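PDB 4Q34: uncharacterized protein from Parabacteroides distasonis, which is of unknown physiological role but is probably an esterase of the alpha/beta hydrolase family, cleaving an ester substrate that is not established. Local coordinates for residues A[29-35]-A[93-98]; A[53-59]-A[85-91]; A[115-119]-A[296-300]; A[211-215]-A[267-271]. Residues are numbered along the deposited sequence.

Contact 1: residues A[29-35]-A[93-98]; sequences FHGDHAY and NAGRGT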
# COMPACT_ATOMS: atom_id res chain seq x y z
N PHE A 29 -18.35 -11.61 -2.10
CA PHE A 29 -17.38 -10.61 -2.43
C PHE A 29 -16.98 -9.84 -1.19
O PHE A 29 -17.77 -9.09 -0.62
CB PHE A 29 -17.92 -9.66 -3.52
CG PHE A 29 -16.90 -8.68 -3.98
CD1 PHE A 29 -16.73 -7.49 -3.29
CD2 PHE A 29 -16.05 -8.98 -5.06
CE1 PHE A 29 -15.81 -6.58 -3.68
CE2 PHE A 29 -15.07 -8.04 -5.43
CZ PHE A 29 -14.98 -6.85 -4.75
N HIS A 30 -15.75 -10.06 -0.76
CA HIS A 30 -15.18 -9.38 0.38
C HIS A 30 -14.52 -8.07 -0.00
O HIS A 30 -13.46 -8.06 -0.64
CB HIS A 30 -14.12 -10.26 1.03
CG HIS A 30 -14.65 -11.51 1.65
ND1 HIS A 30 -15.18 -12.53 0.91
CD2 HIS A 30 -14.73 -11.90 2.95
CE1 HIS A 30 -15.58 -13.51 1.72
NE2 HIS A 30 -15.33 -13.14 2.96
N GLY A 31 -15.12 -6.97 0.43
CA GLY A 31 -14.59 -5.62 0.14
C GLY A 31 -14.81 -4.62 1.25
O GLY A 31 -15.41 -4.92 2.29
N ASP A 32 -14.37 -3.39 1.02
CA ASP A 32 -14.56 -2.28 1.97
C ASP A 32 -13.78 -2.36 3.32
O ASP A 32 -14.06 -1.62 4.25
CB ASP A 32 -16.06 -1.99 2.19
CG ASP A 32 -16.70 -1.23 1.00
OD1 ASP A 32 -15.98 -0.80 0.05
OD2 ASP A 32 -17.95 -1.07 1.04
N HIS A 33 -12.79 -3.25 3.39
CA HIS A 33 -11.86 -3.33 4.53
C HIS A 33 -10.86 -2.21 4.39
O HIS A 33 -10.69 -1.60 3.31
CB HIS A 33 -11.11 -4.67 4.49
CG HIS A 33 -10.56 -4.97 3.13
ND1 HIS A 33 -11.33 -5.55 2.15
CD2 HIS A 33 -9.37 -4.67 2.55
CE1 HIS A 33 -10.62 -5.63 1.03
NE2 HIS A 33 -9.43 -5.11 1.25
N ALA A 34 -10.14 -1.94 5.47
CA ALA A 34 -8.93 -1.12 5.41
C ALA A 34 -7.75 -2.08 5.31
O ALA A 34 -7.87 -3.26 5.72
CB ALA A 34 -8.79 -0.27 6.66
N TYR A 35 -6.61 -1.55 4.83
CA TYR A 35 -5.36 -2.26 4.86
C TYR A 35 -4.46 -1.59 5.90
O TYR A 35 -4.43 -0.38 5.99
CB TYR A 35 -4.66 -2.25 3.51
CG TYR A 35 -3.18 -2.64 3.57
CD1 TYR A 35 -2.22 -1.68 3.75
CD2 TYR A 35 -2.77 -3.95 3.42
CE1 TYR A 35 -0.87 -2.00 3.78
CE2 TYR A 35 -1.42 -4.30 3.46
CZ TYR A 35 -0.46 -3.31 3.63
OH TYR A 35 0.88 -3.61 3.68
N ASN A 93 -3.97 0.16 -1.29
CA ASN A 93 -3.97 -1.29 -1.09
C ASN A 93 -5.33 -1.84 -0.65
O ASN A 93 -5.59 -3.05 -0.75
CB ASN A 93 -2.94 -1.66 -0.05
CG ASN A 93 -1.50 -1.48 -0.54
OD1 ASN A 93 -1.23 -1.36 -1.72
ND2 ASN A 93 -0.56 -1.52 0.40
N ALA A 94 -6.19 -0.95 -0.14
CA ALA A 94 -7.58 -1.31 0.20
C ALA A 94 -8.52 -0.97 -0.94
O ALA A 94 -9.66 -0.64 -0.70
CB ALA A 94 -8.01 -0.63 1.48
N GLY A 95 -8.03 -1.06 -2.17
CA GLY A 95 -8.83 -0.71 -3.36
C GLY A 95 -9.99 -1.59 -3.69
O GLY A 95 -10.79 -1.23 -4.53
N ARG A 96 -10.10 -2.74 -3.05
CA ARG A 96 -11.19 -3.70 -3.28
C ARG A 96 -12.44 -3.20 -2.56
O ARG A 96 -12.80 -3.69 -1.48
CB ARG A 96 -10.80 -5.11 -2.81
CG ARG A 96 -11.81 -6.19 -3.17
CD ARG A 96 -11.21 -7.51 -2.84
NE ARG A 96 -12.06 -8.68 -3.15
CZ ARG A 96 -12.12 -9.33 -4.32
NH1 ARG A 96 -11.46 -8.92 -5.39
NH2 ARG A 96 -12.88 -10.42 -4.43
N GLY A 97 -13.10 -2.22 -3.17
CA GLY A 97 -14.38 -1.69 -2.67
C GLY A 97 -15.53 -2.52 -3.17
O GLY A 97 -15.34 -3.39 -4.00
N THR A 98 -16.73 -2.22 -2.67
CA THR A 98 -17.93 -2.95 -3.00
C THR A 98 -18.75 -2.28 -4.11
O THR A 98 -19.80 -2.81 -4.51
CB THR A 98 -18.81 -3.08 -1.75
OG1 THR A 98 -19.10 -1.77 -1.25
CG2 THR A 98 -18.07 -3.95 -0.67
O HOH W 1 -7.99 -4.37 -1.32
O HOH W 2 -11.84 -1.55 0.77

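Contact 2: residues A[53-59]-A[85-91]; sequences HGVGQFS and LVDQPRR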
# COMPACT_ATOMS: atom_id res chain seq x y z
N HIS A 53 -5.03 9.02 7.01
CA HIS A 53 -4.84 10.01 5.94
C HIS A 53 -6.16 10.69 5.55
O HIS A 53 -7.26 10.29 5.99
CB HIS A 53 -4.27 9.27 4.73
CG HIS A 53 -5.17 8.21 4.21
ND1 HIS A 53 -6.26 8.50 3.42
CD2 HIS A 53 -5.22 6.87 4.42
CE1 HIS A 53 -6.91 7.39 3.13
NE2 HIS A 53 -6.30 6.39 3.73
N GLY A 54 -6.06 11.68 4.67
CA GLY A 54 -7.19 12.38 4.12
C GLY A 54 -7.48 12.04 2.66
O GLY A 54 -7.09 10.98 2.16
N VAL A 55 -8.18 12.94 1.98
CA VAL A 55 -8.71 12.62 0.67
C VAL A 55 -7.57 12.58 -0.36
O VAL A 55 -6.59 13.35 -0.26
CB VAL A 55 -9.77 13.62 0.22
CG1 VAL A 55 -9.14 14.97 -0.12
CG2 VAL A 55 -10.55 13.10 -0.98
N GLY A 56 -7.68 11.68 -1.32
CA GLY A 56 -6.70 11.55 -2.41
C GLY A 56 -5.34 10.99 -2.02
O GLY A 56 -4.47 10.90 -2.87
N GLN A 57 -5.15 10.61 -0.74
CA GLN A 57 -3.85 10.23 -0.19
C GLN A 57 -3.97 8.82 0.38
O GLN A 57 -5.08 8.25 0.45
CB GLN A 57 -3.48 11.19 0.94
CG GLN A 57 -3.30 12.65 0.48
CD GLN A 57 -1.97 12.93 -0.22
OE1 GLN A 57 -0.91 12.46 0.21
NE2 GLN A 57 -2.02 13.78 -1.23
N PHE A 58 -2.86 8.32 0.87
CA PHE A 58 -2.86 7.01 1.53
C PHE A 58 -1.86 7.04 2.67
O PHE A 58 -1.53 8.12 3.20
CB PHE A 58 -2.70 5.86 0.49
CG PHE A 58 -1.38 5.82 -0.23
CD1 PHE A 58 -1.12 6.65 -1.34
CD2 PHE A 58 -0.33 4.95 0.18
CE1 PHE A 58 0.09 6.59 -2.04
CE2 PHE A 58 0.87 4.92 -0.53
CZ PHE A 58 1.11 5.78 -1.59
N SER A 59 -1.44 5.87 3.12
CA SER A 59 -0.51 5.79 4.23
C SER A 59 0.76 6.61 4.01
O SER A 59 1.39 6.99 5.00
CB SER A 59 -0.13 4.32 4.46
OG SER A 59 0.51 3.77 3.33
N LEU A 85 -0.06 2.08 10.32
CA LEU A 85 -0.34 2.93 9.16
C LEU A 85 -1.49 2.30 8.38
O LEU A 85 -1.46 1.09 8.11
CB LEU A 85 0.90 3.04 8.25
CG LEU A 85 2.10 3.95 8.62
CD1 LEU A 85 2.78 4.50 7.39
CD2 LEU A 85 1.72 5.11 9.53
N VAL A 86 -2.46 3.11 7.94
CA VAL A 86 -3.67 2.55 7.36
C VAL A 86 -3.91 3.15 5.97
O VAL A 86 -3.68 4.36 5.76
CB VAL A 86 -4.89 2.84 8.30
CG1 VAL A 86 -6.16 2.23 7.71
CG2 VAL A 86 -4.61 2.34 9.74
N ASP A 87 -4.39 2.30 5.04
CA ASP A 87 -5.09 2.73 3.85
C ASP A 87 -6.58 2.40 4.10
O ASP A 87 -6.97 1.23 4.30
CB ASP A 87 -4.63 1.99 2.64
CG ASP A 87 -3.14 2.18 2.37
OD1 ASP A 87 -2.56 3.27 2.56
OD2 ASP A 87 -2.54 1.18 1.89
N GLN A 88 -7.38 3.44 4.18
CA GLN A 88 -8.77 3.33 4.52
C GLN A 88 -9.49 2.61 3.40
O GLN A 88 -8.96 2.49 2.31
CB GLN A 88 -9.37 4.72 4.80
CG GLN A 88 -9.82 5.46 3.55
CD GLN A 88 -10.21 6.90 3.74
OE1 GLN A 88 -10.23 7.46 4.85
NE2 GLN A 88 -10.54 7.54 2.60
N PRO A 89 -10.69 2.08 3.69
CA PRO A 89 -11.54 1.44 2.66
C PRO A 89 -11.55 2.23 1.36
O PRO A 89 -11.68 3.46 1.36
CB PRO A 89 -12.92 1.44 3.31
CG PRO A 89 -12.61 1.31 4.76
CD PRO A 89 -11.47 2.30 4.91
N ARG A 90 -11.45 1.49 0.26
CA ARG A 90 -11.54 2.00 -1.12
C ARG A 90 -10.34 2.83 -1.57
O ARG A 90 -10.43 3.52 -2.55
CB ARG A 90 -12.83 2.80 -1.32
CG ARG A 90 -14.05 2.04 -0.88
CD ARG A 90 -15.32 2.89 -0.85
NE ARG A 90 -16.45 2.06 -0.46
CZ ARG A 90 -17.68 2.51 -0.17
NH1 ARG A 90 -17.95 3.82 -0.22
NH2 ARG A 90 -18.65 1.64 0.14
N ARG A 91 -9.24 2.77 -0.82
CA ARG A 91 -8.06 3.58 -1.09
C ARG A 91 -6.79 2.72 -1.16
O ARG A 91 -6.48 1.92 -0.24
CB ARG A 91 -7.91 4.64 -0.02
CG ARG A 91 -6.95 5.76 -0.37
CD ARG A 91 -7.47 6.70 -1.47
NE ARG A 91 -8.69 7.42 -1.12
CZ ARG A 91 -8.79 8.45 -0.26
NH1 ARG A 91 -7.75 8.90 0.45
NH2 ARG A 91 -9.98 9.01 -0.08
O HOH W 3 -8.15 7.70 6.61
O HOH W 4 -3.01 6.55 7.10
O HOH W 5 -9.90 10.15 5.00
O HOH W 6 0.12 1.21 2.55

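Contact 3: residues A[115-119]-A[296-300]; sequences RFRVG and NTHFP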
# COMPACT_ATOMS: atom_id res chain seq x y z
N ARG A 115 -4.13 24.30 -2.79
CA ARG A 115 -5.00 23.80 -1.74
C ARG A 115 -4.20 23.34 -0.52
O ARG A 115 -4.66 23.46 0.62
CB ARG A 115 -5.78 22.60 -2.29
CG ARG A 115 -6.62 21.86 -1.28
CD ARG A 115 -7.63 22.79 -0.63
NE ARG A 115 -8.66 22.06 0.12
CZ ARG A 115 -9.72 22.66 0.66
NH1 ARG A 115 -9.89 23.97 0.54
NH2 ARG A 115 -10.63 21.93 1.29
N PHE A 116 -3.01 22.80 -0.77
CA PHE A 116 -2.11 22.32 0.28
C PHE A 116 -1.20 23.40 0.87
O PHE A 116 -0.42 23.14 1.79
CB PHE A 116 -1.28 21.14 -0.24
CG PHE A 116 -2.10 19.89 -0.52
CD1 PHE A 116 -3.36 19.69 0.06
CD2 PHE A 116 -1.61 18.91 -1.37
CE1 PHE A 116 -4.08 18.54 -0.16
CE2 PHE A 116 -2.33 17.75 -1.60
CZ PHE A 116 -3.56 17.56 -0.98
N ARG A 117 -1.31 24.60 0.30
CA ARG A 117 -0.63 25.78 0.75
C ARG A 117 0.89 25.61 0.66
O ARG A 117 1.65 26.08 1.51
CB ARG A 117 -1.10 26.18 2.13
CG ARG A 117 -2.61 26.39 2.23
CD ARG A 117 -3.07 27.27 3.42
NE ARG A 117 -2.30 26.93 4.62
CZ ARG A 117 -2.50 25.86 5.37
NH1 ARG A 117 -3.47 25.01 5.09
NH2 ARG A 117 -1.67 25.59 6.36
N VAL A 118 1.35 25.01 -0.42
CA VAL A 118 2.78 25.02 -0.74
C VAL A 118 3.11 26.39 -1.33
O VAL A 118 4.20 26.90 -1.14
CB VAL A 118 3.15 23.91 -1.75
CG1 VAL A 118 4.64 23.91 -2.05
CG2 VAL A 118 2.75 22.55 -1.19
N GLY A 119 2.13 26.99 -1.98
CA GLY A 119 2.34 28.29 -2.64
C GLY A 119 1.15 28.61 -3.52
O GLY A 119 0.14 27.94 -3.50
N ASN A 296 4.72 26.10 7.80
CA ASN A 296 4.06 24.84 7.54
C ASN A 296 2.94 24.92 6.53
O ASN A 296 2.22 25.92 6.44
CB ASN A 296 3.58 24.17 8.86
CG ASN A 296 4.72 23.64 9.67
OD1 ASN A 296 5.18 24.26 10.66
ND2 ASN A 296 5.26 22.51 9.23
N THR A 297 2.84 23.83 5.77
CA THR A 297 1.85 23.59 4.76
C THR A 297 0.70 22.79 5.42
O THR A 297 0.62 22.63 6.61
CB THR A 297 2.47 22.78 3.57
OG1 THR A 297 2.70 21.41 4.00
CG2 THR A 297 3.77 23.43 3.10
N HIS A 298 -0.23 22.36 4.59
CA HIS A 298 -1.31 21.48 5.01
C HIS A 298 -0.81 20.13 5.47
O HIS A 298 -1.56 19.47 6.10
CB HIS A 298 -2.27 21.32 3.85
CG HIS A 298 -3.39 20.36 4.08
ND1 HIS A 298 -4.33 20.55 5.06
CD2 HIS A 298 -3.77 19.27 3.38
CE1 HIS A 298 -5.21 19.56 5.00
NE2 HIS A 298 -4.89 18.77 3.99
N PHE A 299 0.44 19.76 5.15
CA PHE A 299 1.05 18.49 5.64
C PHE A 299 2.21 18.72 6.62
O PHE A 299 3.37 18.45 6.28
CB PHE A 299 1.61 17.65 4.51
CG PHE A 299 0.61 17.07 3.59
CD1 PHE A 299 -0.07 17.86 2.70
CD2 PHE A 299 0.40 15.71 3.52
CE1 PHE A 299 -0.99 17.33 1.83
CE2 PHE A 299 -0.50 15.17 2.63
CZ PHE A 299 -1.22 15.99 1.78
N PRO A 300 1.91 19.21 7.83
CA PRO A 300 3.03 19.50 8.74
C PRO A 300 3.86 18.29 9.12
O PRO A 300 5.06 18.43 9.41
CB PRO A 300 2.32 20.06 9.99
CG PRO A 300 1.02 20.59 9.48
CD PRO A 300 0.63 19.66 8.38

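Contact 4: residues A[211-215]-A[267-271]; sequences LPEEA and RLMKI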
# COMPACT_ATOMS: atom_id res chain seq x y z
N LEU A 211 -25.38 25.58 16.11
CA LEU A 211 -24.43 25.68 15.01
C LEU A 211 -23.92 27.13 14.90
O LEU A 211 -24.71 28.06 14.65
CB LEU A 211 -25.10 25.27 13.72
CG LEU A 211 -24.32 24.78 12.52
CD1 LEU A 211 -23.39 23.62 12.85
CD2 LEU A 211 -25.30 24.36 11.43
N PRO A 212 -22.61 27.33 15.12
CA PRO A 212 -22.12 28.72 15.05
C PRO A 212 -22.15 29.27 13.64
O PRO A 212 -22.04 28.52 12.67
CB PRO A 212 -20.67 28.63 15.56
CG PRO A 212 -20.31 27.18 15.54
CD PRO A 212 -21.55 26.35 15.38
N GLU A 213 -22.30 30.59 13.52
CA GLU A 213 -22.37 31.22 12.19
C GLU A 213 -21.17 30.80 11.38
O GLU A 213 -21.28 30.45 10.21
CB GLU A 213 -22.44 32.75 12.29
CG GLU A 213 -23.82 33.29 12.64
CD GLU A 213 -24.87 32.83 11.65
OE1 GLU A 213 -24.69 33.10 10.44
OE2 GLU A 213 -25.86 32.19 12.08
N GLU A 214 -20.02 30.76 12.05
CA GLU A 214 -18.75 30.37 11.43
C GLU A 214 -18.70 28.92 10.90
O GLU A 214 -17.74 28.54 10.22
CB GLU A 214 -17.61 30.62 12.42
CG GLU A 214 -17.44 32.09 12.81
CD GLU A 214 -18.19 32.50 14.07
OE1 GLU A 214 -19.21 31.87 14.46
OE2 GLU A 214 -17.73 33.48 14.70
N ALA A 215 -19.73 28.12 11.20
CA ALA A 215 -19.83 26.73 10.73
C ALA A 215 -20.72 26.55 9.51
O ALA A 215 -20.80 25.45 8.94
CB ALA A 215 -20.38 25.86 11.86
N ARG A 267 -10.61 29.03 12.60
CA ARG A 267 -11.57 29.83 13.37
C ARG A 267 -12.64 28.91 13.97
O ARG A 267 -12.98 29.01 15.13
CB ARG A 267 -12.20 30.89 12.44
CG ARG A 267 -13.19 31.84 13.09
CD ARG A 267 -14.00 32.60 12.02
NE ARG A 267 -13.23 32.87 10.81
CZ ARG A 267 -13.77 33.18 9.63
NH1 ARG A 267 -15.08 33.25 9.50
NH2 ARG A 267 -12.99 33.42 8.60
N LEU A 268 -13.14 28.02 13.16
CA LEU A 268 -14.22 27.12 13.56
C LEU A 268 -13.79 26.15 14.63
O LEU A 268 -14.53 25.92 15.57
CB LEU A 268 -14.73 26.35 12.38
CG LEU A 268 -15.86 25.38 12.65
CD1 LEU A 268 -17.03 26.08 13.32
CD2 LEU A 268 -16.26 24.72 11.35
N MSE A 269 -12.59 25.59 14.49
CA MSE A 269 -12.12 24.62 15.49
C MSE A 269 -11.88 25.28 16.85
O MSE A 269 -12.10 24.66 17.90
CB MSE A 269 -10.90 23.86 15.03
CG MSE A 269 -11.03 23.09 13.76
SE MSE A 269 -12.74 22.17 13.61
CE MSE A 269 -12.32 20.56 14.58
N LYS A 270 -11.45 26.55 16.86
CA LYS A 270 -11.33 27.25 18.13
C LYS A 270 -12.68 27.43 18.81
O LYS A 270 -12.78 27.32 20.03
CB LYS A 270 -10.62 28.60 17.95
CG LYS A 270 -9.15 28.38 17.59
CD LYS A 270 -8.29 29.59 17.84
CE LYS A 270 -8.37 30.53 16.69
NZ LYS A 270 -7.42 31.66 16.93
N ILE A 271 -13.74 27.66 18.03
CA ILE A 271 -15.08 27.80 18.57
C ILE A 271 -15.56 26.45 19.12
O ILE A 271 -16.04 26.37 20.25
CB ILE A 271 -16.06 28.32 17.52
CG1 ILE A 271 -15.68 29.78 17.18
CG2 ILE A 271 -17.49 28.20 18.01
CD1 ILE A 271 -16.37 30.33 15.93

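Contact 1: residues A[29-35]-A[93-98]
Asp32 grips Thr98 at two points: OD2 accepts from Thr98 OG1 at 2.7 Å, and OD1 from Thr98 N at 3.2 Å. OD2 also forms a salt bridge with Arg90. Asp32 N donates to Arg96 O (3.0 Å), so main chain and carboxylate of one residue together hold the 96-98 backbone. The side chain of Arg96 runs extended past the strand, its NE reaching His30 O at 2.9 Å, while its guanidinium lies flat on the Phe29 ring, centres 4.1 Å apart and planes at 23°. The same guanidinium makes a salt bridge to Glu109 of the second subunit, so this corner belongs to the dimer interface. Strand 28-41 is interrupted here, around Asp32 with its positive phi, and the loop that follows the neighbouring antiparallel strand 83-87 doubles back against the break, Arg96 forming the centre of an inverse gamma turn. Gly31 is packed so closely that a CB would sit 2.8 Å from Arg96 O. Two waters fill the gap further along: one joins His33 NE2, Asn93 O and Arg96 N, the other bridges His33 O and Ala94 O, 2.8 Å from each; His33 ND1 is hydrogen-bonded by Arg142 of the second subunit. Beyond them Ala94 CB meets Tyr35 CB at 4.2 Å, and Asn93 CB makes a CH-pi contact over the Tyr35 ring, 4.0 Å from its centroid.

Contact 2: residues A[53-59]-A[85-91]
This is a buried, largely polar contact between the loop after strand 49-52 and the C-terminal end of the adjacent parallel strand 83-87, with the turn that follows, in the central sheet. Arg91 is its anchor: residues 54-57 form a type II turn, and NH1 of the arginine binds two of its carbonyls, Gly54 O at 2.8 Å and Gln57 O at 2.7 Å, with NH2 continuing to Thr147. His53 ND1 donates to Gly54 O (2.9 Å), which leaves NE2 as the acceptor for Gln88 N at 3.2 Å, almost in line. The imidazole is thus clamped edge-on between its own loop and the start of the other. In alpha/beta hydrolases the loop after the strand equivalent to 49-52 commonly supplies a main-chain NH to the oxyanion hole, and the His-Gly sequence here is consistent with that; Val55 N in this structure is bonded to Gln177. At the strand end, Asp87 OD1 accepts from Ser59 N (2.9 Å), while a water links Asp87 OD2 to Ser59 OG, itself bonded to Glu63. Two further waters each bridge His53 O and Gln88 OE1. The Phe58 ring turns outward to meet Tyr35 of the second subunit edge-to-face.

Contact 3: residues A[115-119]-A[296-300]
Asn296 brings its carbonyl to within 3.9 Å of Arg117 NH2, while its side chain turns away to Asp303 and Asn305. Thr297 lays CB against Phe116 O (3.4 Å) and CG2 against Arg117 O (3.7 Å); its OG1, also hydrogen-bonded to Asp303, accepts from Phe299 N at 3.0 Å in an ST turn that bends the loop. His298 then makes the direct link, N to Phe116 O at 2.9 Å and nearly straight, just where helix 109-115 has ended in a Schellman motif at Arg117. Its ring lies near-parallel to that of Phe116 but slid aside, centroids 5.4 Å apart. With ND1 bonded to Glu199 and its side chain against Ser176, the probable nucleophile at the centre of a Thr-His-Ser-Gln-Gly elbow, His298 is placed as the probable histidine of a Ser-His-Glu catalytic triad. Glu199 also forms a salt bridge with Arg117. Phe299 completes the aromatic cluster, pointing its edge at the face of Phe116, with centroids 4.8 Å apart and planes at 80°.

Contact 4: residues A[211-215]-A[267-271]
The ring of Pro212 is a blunt knob pressed against the flank of helix 257-277, where Leu268 and Ile271 stand about one turn's worth of helix apart. Its CG touches both sides of the shallow hollow between them, at 4.1 Å from Leu268 CD1 and 3.9 Å from Ile271 CG2. Leu268 is itself a bump on the helix: its CD1 sits between Pro212 CG and Ala215 CB, 3.7 Å from the latter, beside the 3-10 turn that Ala215 N closes on Pro212 O (2.8 Å). Glu214 lies across the outer edge of this patch. Its CG packs on Arg267 CD at 3.6 Å and its carboxyl group abuts the Ile271 methyl, CD to CD1 3.4 Å; in the conformer given, carboxylate and guanidinium form no salt bridge. Behind, Phe206 of strand 204-207 touches both Pro212 and Leu268 and backs the hollow. The helix lies on the crossover from strand 242-246 to strand 283-287, a beta-alpha-beta unit of the alpha/beta hydrolase sheet, and the 211-215 loop belongs to the excursion after strand 192-198, the position where many members of this fold carry a cap insertion.

How the contacts relate
From the N terminus, contact 1 opens first, on strand 28-41, and closes at 93-98. Within that span contact 2 opens at 53-59 and closes at 85-91, so the two are concentric; they touch through the Asp32-Arg90 salt bridge and the pairing of strands 28-41 and 83-87, and both reach the second subunit. Contact 3 starts only afterwards, at 115-119, and spans most of the remaining chain to 296-300, with contact 4 lying wholly inside that interval. Gln57 packs on Phe116 and Phe299, joining contacts 2 and 3 near the presumed active site. Contact 4 stands apart, its nearest atoms about 11 Å from contact 3, fastening the excursion after strand 192-198 to helix 257-277.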